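Local coordinates for uncharacterized protein (Corynebacterium glutamicum, PDB 2NSF) that probably catalyses the mycothiol-dependent cis-trans isomerisation of maleylpyruvate to fumarylpyruvate, using a bound zinc ion, at residues H85-G90 with H142-A147; I78-L83 with S155-M160; A71-N76 with W159-E164; T22-L27 with E183-T188. All blocks are in the same frame, centred on the assembly; numbering follows the deposited sequence.

Interaction 1: H85-G90 with H142-A147. With SO4 (sulfate ion), chain B.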
# COMPACT_ATOMS: atom_id res chain seq x y z
N HIS A 85 -13.26 13.31 5.49
CA HIS A 85 -13.92 14.56 5.88
C HIS A 85 -14.66 15.10 4.67
O HIS A 85 -15.79 15.56 4.77
CB HIS A 85 -12.89 15.58 6.37
CG HIS A 85 -13.49 16.92 6.70
ND1 HIS A 85 -13.58 17.94 5.78
CD2 HIS A 85 -14.06 17.38 7.83
CE1 HIS A 85 -14.18 18.98 6.34
NE2 HIS A 85 -14.48 18.67 7.58
N TRP A 86 -14.01 15.02 3.51
CA TRP A 86 -14.59 15.45 2.25
C TRP A 86 -15.87 14.65 2.03
O TRP A 86 -16.92 15.20 1.68
CB TRP A 86 -13.57 15.17 1.13
CG TRP A 86 -14.01 15.46 -0.29
CD1 TRP A 86 -15.26 15.79 -0.73
CD2 TRP A 86 -13.17 15.39 -1.45
NE1 TRP A 86 -15.25 15.93 -2.10
CE2 TRP A 86 -13.98 15.69 -2.57
CE3 TRP A 86 -11.82 15.10 -1.66
CZ2 TRP A 86 -13.48 15.71 -3.87
CZ3 TRP A 86 -11.32 15.12 -2.95
CH2 TRP A 86 -12.15 15.42 -4.05
N ALA A 87 -15.78 13.35 2.26
CA ALA A 87 -16.92 12.46 2.09
C ALA A 87 -18.09 12.76 3.02
O ALA A 87 -19.24 12.78 2.58
CB ALA A 87 -16.48 11.01 2.28
N ASN A 88 -17.80 12.99 4.29
CA ASN A 88 -18.84 13.26 5.27
C ASN A 88 -19.42 14.67 5.25
O ASN A 88 -20.56 14.88 5.68
CB ASN A 88 -18.34 12.95 6.69
CG ASN A 88 -18.16 11.46 6.93
OD1 ASN A 88 -17.04 10.94 6.85
ND2 ASN A 88 -19.25 10.77 7.21
N THR A 89 -18.66 15.64 4.76
CA THR A 89 -19.13 17.02 4.72
C THR A 89 -19.52 17.47 3.31
O THR A 89 -20.24 18.45 3.14
CB THR A 89 -18.07 18.00 5.25
OG1 THR A 89 -17.00 18.10 4.30
CG2 THR A 89 -17.51 17.52 6.58
N GLY A 90 -19.02 16.74 2.32
CA GLY A 90 -19.31 17.09 0.94
C GLY A 90 -18.40 18.21 0.46
O GLY A 90 -18.50 18.68 -0.67
N HIS A 142 -19.52 8.42 -1.34
CA HIS A 142 -19.26 9.76 -1.86
C HIS A 142 -17.97 9.73 -2.69
O HIS A 142 -16.97 9.14 -2.27
CB HIS A 142 -19.12 10.75 -0.70
CG HIS A 142 -19.12 12.18 -1.12
ND1 HIS A 142 -18.10 12.75 -1.85
CD2 HIS A 142 -20.03 13.17 -0.91
CE1 HIS A 142 -18.38 14.02 -2.08
NE2 HIS A 142 -19.54 14.30 -1.52
N GLU A 143 -17.99 10.35 -3.86
CA GLU A 143 -16.82 10.36 -4.73
C GLU A 143 -15.74 11.32 -4.26
O GLU A 143 -16.01 12.47 -3.94
CB GLU A 143 -17.19 10.71 -6.17
CG GLU A 143 -18.16 9.76 -6.83
CD GLU A 143 -18.10 9.85 -8.34
OE1 GLU A 143 -17.93 10.97 -8.86
OE2 GLU A 143 -18.23 8.80 -9.01
N VAL A 144 -14.51 10.82 -4.23
CA VAL A 144 -13.36 11.61 -3.82
C VAL A 144 -12.23 11.32 -4.80
O VAL A 144 -12.33 10.41 -5.62
CB VAL A 144 -12.92 11.24 -2.38
CG1 VAL A 144 -14.03 11.59 -1.40
CG2 VAL A 144 -12.58 9.76 -2.30
N LEU A 145 -11.16 12.10 -4.71
CA LEU A 145 -10.04 11.92 -5.61
C LEU A 145 -8.80 11.45 -4.86
O LEU A 145 -8.49 11.98 -3.79
CB LEU A 145 -9.73 13.24 -6.33
CG LEU A 145 -8.96 13.17 -7.65
CD1 LEU A 145 -9.82 12.49 -8.70
CD2 LEU A 145 -8.58 14.57 -8.10
N THR A 146 -8.10 10.46 -5.41
CA THR A 146 -6.88 9.96 -4.78
C THR A 146 -5.76 10.90 -5.20
O THR A 146 -5.93 11.72 -6.10
CB THR A 146 -6.52 8.54 -5.25
OG1 THR A 146 -6.04 8.58 -6.60
CG2 THR A 146 -7.73 7.62 -5.17
N ALA A 147 -4.60 10.76 -4.56
CA ALA A 147 -3.46 11.61 -4.89
C ALA A 147 -2.98 11.32 -6.30
O ALA A 147 -2.34 12.16 -6.93
CB ALA A 147 -2.33 11.38 -3.89
S SO4 B . -4.21 5.25 -6.15
O1 SO4 B . -5.00 6.17 -6.98
O2 SO4 B . -3.95 5.86 -4.84
O3 SO4 B . -2.94 4.97 -6.82
O4 SO4 B . -4.96 4.00 -5.95
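The C-terminal end of helix 66-89 packs on the first strand of the two-stranded antiparallel hairpin 143-145/151-153, with W86 laid against H142, V144 and L145. The indole of W86 and the imidazole of H142 carry much of the contact. CG of W86 is anti to its backbone N (chi1 176°), and this swings the ring out from the side of the helix until it lies along the strand. V144 then sits over one face of the indole. Its CA stands 4.0 Å from the centroid of the six-membered ring of W86, almost on the ring normal, as a CH-pi contact. Its branch CG1 reaches W86 CD2 at 3.9 Å, over the same face. Further out, W86 CH2 meets L145 CB at 4.0 Å, the two side chains lying side by side.

The hairpin is held by backbone bonds between V144 and V152, and H142 comes just before its first strand. The H142 ring leans on the last turn of the helix. A87 CA lies over its face, 4.2 Å from the ring centroid. The pyrrole part of W86 meets the same imidazole obliquely, with planes at 64°; W86 NE1 comes 3.7 Å from H142 CE1. No hydrogen bond crosses between the segments. Instead H142 ND1 donates to E143 O at 3.0 Å, a bent bond from above the carbonyl plane that helps fix the ring. The helix ends where G90 takes a positive phi, and G90 CA rests 3.7 Å from H142 NE2. Beyond the strand, T146 OG1 donates to a sulfate that R150 and R163 also bind.

Interaction 2: I78-L83 with S155-M160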
# COMPACT_ATOMS: atom_id res chain seq x y z
N ILE A 78 -3.26 10.66 7.83
CA ILE A 78 -3.81 12.01 7.86
C ILE A 78 -4.44 12.36 6.51
O ILE A 78 -5.52 12.95 6.45
CB ILE A 78 -2.71 13.03 8.21
CG1 ILE A 78 -2.30 12.86 9.68
CG2 ILE A 78 -3.20 14.45 7.94
CD1 ILE A 78 -1.05 13.62 10.08
N ALA A 79 -3.78 11.98 5.42
CA ALA A 79 -4.28 12.26 4.09
C ALA A 79 -5.61 11.55 3.84
O ALA A 79 -6.51 12.10 3.20
CB ALA A 79 -3.26 11.85 3.03
N LEU A 80 -5.75 10.34 4.37
CA LEU A 80 -6.98 9.58 4.20
C LEU A 80 -8.09 10.19 5.05
O LEU A 80 -9.27 10.08 4.71
CB LEU A 80 -6.75 8.11 4.55
CG LEU A 80 -5.80 7.38 3.59
CD1 LEU A 80 -5.66 5.93 4.01
CD2 LEU A 80 -6.34 7.46 2.16
N CYS A 81 -7.72 10.81 6.16
CA CYS A 81 -8.70 11.47 7.01
C CYS A 81 -9.33 12.60 6.21
O CYS A 81 -10.53 12.85 6.31
CB CYS A 81 -8.05 12.06 8.26
SG CYS A 81 -7.75 10.86 9.57
N ASN A 82 -8.51 13.29 5.42
CA ASN A 82 -9.02 14.40 4.61
C ASN A 82 -10.11 13.91 3.66
O ASN A 82 -11.15 14.55 3.53
CB ASN A 82 -7.89 15.05 3.81
CG ASN A 82 -6.95 15.86 4.68
OD1 ASN A 82 -7.33 16.32 5.76
ND2 ASN A 82 -5.73 16.06 4.21
N LEU A 83 -9.87 12.78 3.01
CA LEU A 83 -10.85 12.23 2.09
C LEU A 83 -12.13 11.85 2.82
O LEU A 83 -13.23 12.02 2.28
CB LEU A 83 -10.29 11.01 1.35
CG LEU A 83 -9.08 11.25 0.45
CD1 LEU A 83 -8.74 9.96 -0.30
CD2 LEU A 83 -9.38 12.37 -0.55
N SER A 155 -15.03 4.88 0.39
CA SER A 155 -14.71 3.56 0.93
C SER A 155 -13.36 3.06 0.44
O SER A 155 -12.77 2.17 1.05
CB SER A 155 -15.80 2.56 0.54
OG SER A 155 -16.02 2.60 -0.86
N GLU A 156 -12.88 3.64 -0.65
CA GLU A 156 -11.59 3.25 -1.22
C GLU A 156 -10.46 3.47 -0.21
O GLU A 156 -9.41 2.84 -0.31
CB GLU A 156 -11.30 4.07 -2.48
CG GLU A 156 -10.16 3.55 -3.35
CD GLU A 156 -10.61 2.45 -4.30
OE1 GLU A 156 -11.83 2.18 -4.36
OE2 GLU A 156 -9.75 1.86 -5.00
N THR A 157 -10.68 4.35 0.76
CA THR A 157 -9.64 4.62 1.77
C THR A 157 -9.33 3.38 2.59
O THR A 157 -8.23 3.24 3.11
CB THR A 157 -10.04 5.76 2.74
OG1 THR A 157 -11.22 5.38 3.46
CG2 THR A 157 -10.30 7.05 1.97
N LEU A 158 -10.30 2.47 2.70
CA LEU A 158 -10.07 1.24 3.45
C LEU A 158 -9.04 0.40 2.70
O LEU A 158 -8.15 -0.20 3.30
CB LEU A 158 -11.38 0.47 3.61
CG LEU A 158 -12.48 1.17 4.41
CD1 LEU A 158 -13.78 0.40 4.27
CD2 LEU A 158 -12.08 1.28 5.88
N TRP A 159 -9.16 0.38 1.38
CA TRP A 159 -8.23 -0.37 0.53
C TRP A 159 -6.89 0.35 0.49
O TRP A 159 -5.83 -0.26 0.63
CB TRP A 159 -8.79 -0.50 -0.89
CG TRP A 159 -7.76 -0.90 -1.92
CD1 TRP A 159 -7.39 -0.19 -3.02
CD2 TRP A 159 -6.97 -2.10 -1.93
NE1 TRP A 159 -6.42 -0.86 -3.72
CE2 TRP A 159 -6.14 -2.04 -3.07
CE3 TRP A 159 -6.88 -3.22 -1.09
CZ2 TRP A 159 -5.23 -3.05 -3.40
CZ3 TRP A 159 -5.97 -4.23 -1.42
CH2 TRP A 159 -5.16 -4.14 -2.56
N MET A 160 -6.94 1.66 0.29
CA MET A 160 -5.71 2.44 0.21
C MET A 160 -4.88 2.30 1.47
O MET A 160 -3.66 2.13 1.40
CB MET A 160 -6.06 3.91 -0.04
CG MET A 160 -6.71 4.15 -1.40
SD MET A 160 -7.56 5.73 -1.48
CE MET A 160 -6.20 6.82 -1.77
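L80 reaches across from helix 66-89 to T157 and M160 on helix 156-171. Its CB already points at the other helix. CG is anti to the carbonyl carbon (chi1 -66°), and the side chain continues outward to its two methyls. CD1 comes down on the backbone, 3.8 Å from T157 O. CD2 takes the side-chain contacts. It is 4.0 Å from T157 CG2 and also 4.0 Å from M160 CE, so this one methyl touches both partners.

L83, one turn further along, repeats the approach. Its CB lies 4.0 Å from T157 CG2, and its CD1 is 4.3 Å from M160 CE. The T157 methyl thus fits between the two leucines, sliding past each in the opposite direction. M160 bends at chi3 (80°), and the bend turns its methyl back toward the leucines.

The contact is apolar, with no hydrogen bond between the segments. T157 OG1 is nevertheless satisfied: it bonds to A154 O in the chain just before and to W132 NE1. All four touching side chains are buried.

The two helices run antiparallel, their local axes at 170° and 10.4 Å apart. This is a buried helix-helix seam of the N-terminal domain. L128 of helix 114-133 packs on L80, and M95 of a loop touches both L83 and M160. Helix 29-49 lies against L158, and W159 packs on helix 183-199.

Interaction 3: A71-N76 with W159-E164. With ZN (zinc ion), chain E; SO4 (sulfate ion), chain B; SO4 (sulfate ion), chain C.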
# COMPACT_ATOMS: atom_id res chain seq x y z
N ALA A 71 7.24 8.22 9.21
CA ALA A 71 6.58 9.50 9.05
C ALA A 71 5.55 9.39 7.93
O ALA A 71 4.41 9.81 8.08
CB ALA A 71 7.60 10.59 8.72
N HIS A 72 5.97 8.82 6.82
CA HIS A 72 5.08 8.64 5.67
C HIS A 72 3.79 7.91 6.01
O HIS A 72 2.70 8.33 5.60
CB HIS A 72 5.78 7.87 4.54
CG HIS A 72 4.87 7.38 3.47
ND1 HIS A 72 3.85 8.14 2.97
CD2 HIS A 72 4.86 6.21 2.80
CE1 HIS A 72 3.22 7.47 2.02
NE2 HIS A 72 3.81 6.29 1.89
N VAL A 73 3.89 6.82 6.76
CA VAL A 73 2.70 6.06 7.12
C VAL A 73 1.73 6.93 7.91
O VAL A 73 0.52 6.86 7.71
CB VAL A 73 3.09 4.77 7.92
CG1 VAL A 73 1.83 4.06 8.44
CG2 VAL A 73 3.86 3.83 7.01
N ALA A 74 2.26 7.79 8.79
CA ALA A 74 1.41 8.67 9.57
C ALA A 74 0.77 9.73 8.68
O ALA A 74 -0.42 10.00 8.79
CB ALA A 74 2.21 9.33 10.70
N TYR A 75 1.57 10.34 7.81
CA TYR A 75 1.02 11.38 6.93
C TYR A 75 -0.01 10.80 5.97
O TYR A 75 -0.92 11.50 5.52
CB TYR A 75 2.15 12.09 6.19
CG TYR A 75 3.05 12.88 7.12
CD1 TYR A 75 2.51 13.76 8.06
CD2 TYR A 75 4.44 12.72 7.09
CE1 TYR A 75 3.32 14.47 8.95
CE2 TYR A 75 5.27 13.43 7.99
CZ TYR A 75 4.69 14.30 8.91
OH TYR A 75 5.48 15.00 9.79
N ASN A 76 0.12 9.51 5.65
CA ASN A 76 -0.85 8.87 4.78
C ASN A 76 -2.17 8.74 5.54
O ASN A 76 -3.24 8.98 4.99
CB ASN A 76 -0.34 7.50 4.31
CG ASN A 76 -1.42 6.66 3.66
OD1 ASN A 76 -2.11 5.89 4.33
ND2 ASN A 76 -1.60 6.82 2.35
N TRP A 159 -9.16 0.38 1.38
CA TRP A 159 -8.23 -0.37 0.53
C TRP A 159 -6.89 0.35 0.49
O TRP A 159 -5.83 -0.26 0.63
CB TRP A 159 -8.79 -0.50 -0.89
CG TRP A 159 -7.76 -0.90 -1.92
CD1 TRP A 159 -7.39 -0.19 -3.02
CD2 TRP A 159 -6.97 -2.10 -1.93
NE1 TRP A 159 -6.42 -0.86 -3.72
CE2 TRP A 159 -6.14 -2.04 -3.07
CE3 TRP A 159 -6.88 -3.22 -1.09
CZ2 TRP A 159 -5.23 -3.05 -3.40
CZ3 TRP A 159 -5.97 -4.23 -1.42
CH2 TRP A 159 -5.16 -4.14 -2.56
N MET A 160 -6.94 1.66 0.29
CA MET A 160 -5.71 2.44 0.21
C MET A 160 -4.88 2.30 1.47
O MET A 160 -3.66 2.13 1.40
CB MET A 160 -6.06 3.91 -0.04
CG MET A 160 -6.71 4.15 -1.40
SD MET A 160 -7.56 5.73 -1.48
CE MET A 160 -6.20 6.82 -1.77
N ARG A 161 -5.52 2.38 2.63
CA ARG A 161 -4.78 2.25 3.88
C ARG A 161 -4.23 0.83 4.01
O ARG A 161 -3.10 0.65 4.47
CB ARG A 161 -5.67 2.59 5.07
CG ARG A 161 -4.93 2.57 6.41
CD ARG A 161 -3.77 3.58 6.44
NE ARG A 161 -3.18 3.68 7.77
CZ ARG A 161 -2.09 4.38 8.06
NH1 ARG A 161 -1.45 5.05 7.11
NH2 ARG A 161 -1.63 4.41 9.30
N SER A 162 -5.01 -0.17 3.62
CA SER A 162 -4.56 -1.55 3.70
C SER A 162 -3.28 -1.77 2.89
O SER A 162 -2.36 -2.44 3.35
CB SER A 162 -5.66 -2.51 3.20
OG SER A 162 -6.77 -2.53 4.10
N ARG A 163 -3.21 -1.20 1.68
CA ARG A 163 -2.00 -1.35 0.87
C ARG A 163 -0.80 -0.82 1.64
O ARG A 163 0.27 -1.43 1.65
CB ARG A 163 -2.10 -0.55 -0.44
CG ARG A 163 -3.15 -1.01 -1.42
CD ARG A 163 -3.02 -0.22 -2.72
NE ARG A 163 -2.96 1.22 -2.49
CZ ARG A 163 -3.41 2.13 -3.34
NH1 ARG A 163 -3.95 1.75 -4.50
NH2 ARG A 163 -3.35 3.42 -3.03
N GLU A 164 -0.98 0.33 2.26
CA GLU A 164 0.09 0.96 3.01
C GLU A 164 0.57 0.16 4.21
O GLU A 164 1.76 -0.14 4.32
CB GLU A 164 -0.35 2.34 3.51
CG GLU A 164 -0.69 3.34 2.42
CD GLU A 164 0.49 3.70 1.55
OE1 GLU A 164 1.62 3.85 2.08
OE2 GLU A 164 0.30 3.85 0.33
ZN ZN E . 3.38 4.32 0.98
S SO4 B . -4.21 5.25 -6.15
O1 SO4 B . -5.00 6.17 -6.98
O2 SO4 B . -3.95 5.86 -4.84
O3 SO4 B . -2.94 4.97 -6.82
O4 SO4 B . -4.96 4.00 -5.95
S SO4 C . 0.40 8.42 -0.81
O1 SO4 C . 1.77 7.90 -0.69
O2 SO4 C . 0.45 9.71 -1.52
O3 SO4 C . -0.44 7.48 -1.58
O4 SO4 C . -0.19 8.60 0.53
O HOH W 1 2.25 5.32 -0.61
O HOH W 2 3.14 2.51 -0.63
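H72 and N76 both hold CG anti to the backbone N (chi1 167° in each), which sends imidazole and amide off helix 66-89 toward helix 156-171. E164 answers with a bend at chi2 (-64°) that folds its carboxylate over to the zinc ion. H72 NE2 binds the metal at 2.2 Å and E164 OE1 at 2.1 Å. The imidazole and carboxylate planes are nearly perpendicular.

This is the metal site of the enzyme. H168, one turn beyond E164, is the third protein ligand, and waters 1 and 2 also coordinate the ion. Water 1 donates to E164 OE2 at 2.6 Å and to a sulfate, which probably came from the crystallisation liquor. Two antiparallel helices of the N-terminal domain therefore supply the three protein ligands.

R161 also ties the helices together. Its NH1 donates to V73 O at 2.7 Å, nearly straight, and to N76 OD1 at 3.0 Å. The second bond lies in the amide carbonyl plane, on a lone pair, with amide and guanidinium almost coplanar. V73 CG1 packs 3.6 Å from R161 NH2. With OD1 taken by the arginine, the N76 amide is held in rotation and ND2 faces the sulfate, donating to its O4 at 2.9 Å. N76 also packs on the E164 chain, with OD1 3.5 Å from CG. R163 grips a second sulfate through NH1 and NH2, and E192 pairs with NH1.

Interaction 4: T22-L27 with E183-T188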
# COMPACT_ATOMS: atom_id res chain seq x y z
N THR A 22 -12.58 -13.63 -4.87
CA THR A 22 -12.94 -12.30 -4.75
C THR A 22 -11.84 -11.32 -4.36
O THR A 22 -10.75 -11.68 -3.88
CB THR A 22 -14.27 -12.31 -3.87
OG1 THR A 22 -14.41 -11.11 -3.14
CG2 THR A 22 -14.30 -13.57 -2.96
N THR A 23 -12.10 -10.06 -4.71
CA THR A 23 -11.17 -9.00 -4.45
C THR A 23 -11.61 -8.26 -3.22
O THR A 23 -12.73 -8.40 -2.74
CB THR A 23 -11.13 -7.98 -5.61
OG1 THR A 23 -12.33 -7.20 -5.59
CG2 THR A 23 -11.01 -8.69 -6.94
N PHE A 24 -10.69 -7.45 -2.71
CA PHE A 24 -10.92 -6.65 -1.53
C PHE A 24 -12.18 -5.81 -1.73
O PHE A 24 -13.00 -5.66 -0.82
CB PHE A 24 -9.72 -5.73 -1.33
CG PHE A 24 -9.78 -4.93 -0.07
CD1 PHE A 24 -9.24 -5.43 1.11
CD2 PHE A 24 -10.37 -3.67 -0.05
CE1 PHE A 24 -9.29 -4.69 2.29
CE2 PHE A 24 -10.43 -2.92 1.12
CZ PHE A 24 -9.88 -3.43 2.29
N HIS A 25 -12.34 -5.28 -2.93
CA HIS A 25 -13.47 -4.41 -3.25
C HIS A 25 -14.85 -5.05 -3.15
O HIS A 25 -15.83 -4.36 -2.84
CB HIS A 25 -13.27 -3.81 -4.64
CG HIS A 25 -11.92 -3.19 -4.84
ND1 HIS A 25 -11.45 -2.17 -4.03
CD2 HIS A 25 -10.93 -3.44 -5.73
CE1 HIS A 25 -10.23 -1.83 -4.42
NE2 HIS A 25 -9.90 -2.59 -5.45
N ASP A 26 -14.94 -6.36 -3.38
CA ASP A 26 -16.22 -7.07 -3.32
C ASP A 26 -16.62 -7.41 -1.88
O ASP A 26 -17.75 -7.81 -1.62
CB ASP A 26 -16.16 -8.39 -4.10
CG ASP A 26 -15.68 -8.20 -5.53
OD1 ASP A 26 -16.27 -7.36 -6.25
OD2 ASP A 26 -14.73 -8.91 -5.92
N LEU A 27 -15.68 -7.26 -0.96
CA LEU A 27 -15.94 -7.58 0.44
C LEU A 27 -16.87 -6.56 1.09
O LEU A 27 -16.92 -5.40 0.69
CB LEU A 27 -14.63 -7.62 1.23
CG LEU A 27 -13.57 -8.63 0.80
CD1 LEU A 27 -12.32 -8.44 1.64
CD2 LEU A 27 -14.12 -10.04 0.97
N GLU A 183 -4.47 -13.35 1.67
CA GLU A 183 -4.57 -13.61 0.24
C GLU A 183 -5.48 -12.65 -0.52
O GLU A 183 -5.16 -12.25 -1.64
CB GLU A 183 -5.02 -15.05 0.03
CG GLU A 183 -4.99 -15.51 -1.41
CD GLU A 183 -5.30 -16.99 -1.53
OE1 GLU A 183 -4.56 -17.79 -0.92
OE2 GLU A 183 -6.28 -17.35 -2.22
N VAL A 184 -6.62 -12.28 0.06
CA VAL A 184 -7.53 -11.38 -0.63
C VAL A 184 -6.83 -10.06 -0.95
O VAL A 184 -7.08 -9.45 -2.00
CB VAL A 184 -8.83 -11.12 0.19
CG1 VAL A 184 -8.51 -10.34 1.45
CG2 VAL A 184 -9.85 -10.40 -0.67
N ILE A 185 -5.93 -9.63 -0.07
CA ILE A 185 -5.20 -8.39 -0.30
C ILE A 185 -4.12 -8.62 -1.36
O ILE A 185 -3.92 -7.77 -2.23
CB ILE A 185 -4.57 -7.87 1.01
CG1 ILE A 185 -5.69 -7.31 1.90
CG2 ILE A 185 -3.53 -6.79 0.70
CD1 ILE A 185 -5.24 -6.90 3.27
N LEU A 186 -3.44 -9.75 -1.30
CA LEU A 186 -2.40 -10.06 -2.29
C LEU A 186 -3.01 -10.19 -3.69
O LEU A 186 -2.44 -9.68 -4.67
CB LEU A 186 -1.68 -11.36 -1.93
CG LEU A 186 -0.76 -11.33 -0.71
CD1 LEU A 186 -0.15 -12.71 -0.49
CD2 LEU A 186 0.35 -10.30 -0.93
N ARG A 187 -4.15 -10.86 -3.80
CA ARG A 187 -4.81 -11.03 -5.09
C ARG A 187 -5.21 -9.69 -5.67
O ARG A 187 -5.07 -9.45 -6.87
CB ARG A 187 -6.05 -11.92 -4.98
CG ARG A 187 -5.76 -13.39 -4.72
CD ARG A 187 -7.00 -14.24 -4.99
NE ARG A 187 -8.16 -13.77 -4.24
CZ ARG A 187 -8.55 -14.26 -3.07
NH1 ARG A 187 -7.88 -15.26 -2.50
NH2 ARG A 187 -9.61 -13.74 -2.45
N THR A 188 -5.73 -8.81 -4.81
CA THR A 188 -6.15 -7.49 -5.27
C THR A 188 -4.94 -6.66 -5.70
O THR A 188 -5.02 -5.90 -6.67
CB THR A 188 -6.94 -6.75 -4.17
OG1 THR A 188 -8.04 -7.57 -3.74
CG2 THR A 188 -7.49 -5.43 -4.70
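R187 and T188 on the first turns of helix 183-199 face the N-terminal loop, and each bonds to its backbone. The R187 guanidinium meets the T22 carbonyl at its edge. NH2 donates to T22 O at 2.8 Å, nearly straight and in the guanidinium plane; NE adds a weak bond to the same oxygen. On the same helix, R187 NH1 forms a salt bridge with E183 OE2, which helps hold the guanidinium edge-on to the T22 carbonyl.

T188 has OG1 anti to the carbonyl carbon (chi1 -55°). There it accepts from F24 N at 2.8 Å and donates to V184 O, linking loop and helix through one hydroxyl. T188 CG2 points to H25, 3.8 Å from NE2, and the two side chains meet at a slant.

V184 and L27 reach toward each other tip to tip, with V184 CG2 3.9 Å from L27 CD1. F24 and I185 instead lie side by side, F24 CD1 4.1 Å from I185 CG1.

The contact packs the N-terminal loop, just before helix 29-49, on the first turns of helix 183-199. L35 of helix 29-49 packs on F24, L27 and V184. W159 of helix 156-171 meets F24, H25 and T188, and L232 of helix 232-239 touches R187.

The chain starts at 22-27, which waits for 183-188; interaction 4 closes the longest loop and encloses the other three. Helix 66-89 comes next and supplies the first segment of interactions 3, 2 and 1 in that order. The chain then returns through these contacts in reverse: 142-147 closes interaction 1, 155-160 closes interaction 2 and 159-164 closes interaction 3. Interaction 1 is nested inside the loops of 2 and 3, while 2 and 3 end on the same stretch and share W159 and M160. Interactions 1 to 3 join one helix to the hairpin and helix 156-171 within the N-terminal domain. W159 also touches interaction 4, where the N-terminal loop meets helix 183-199.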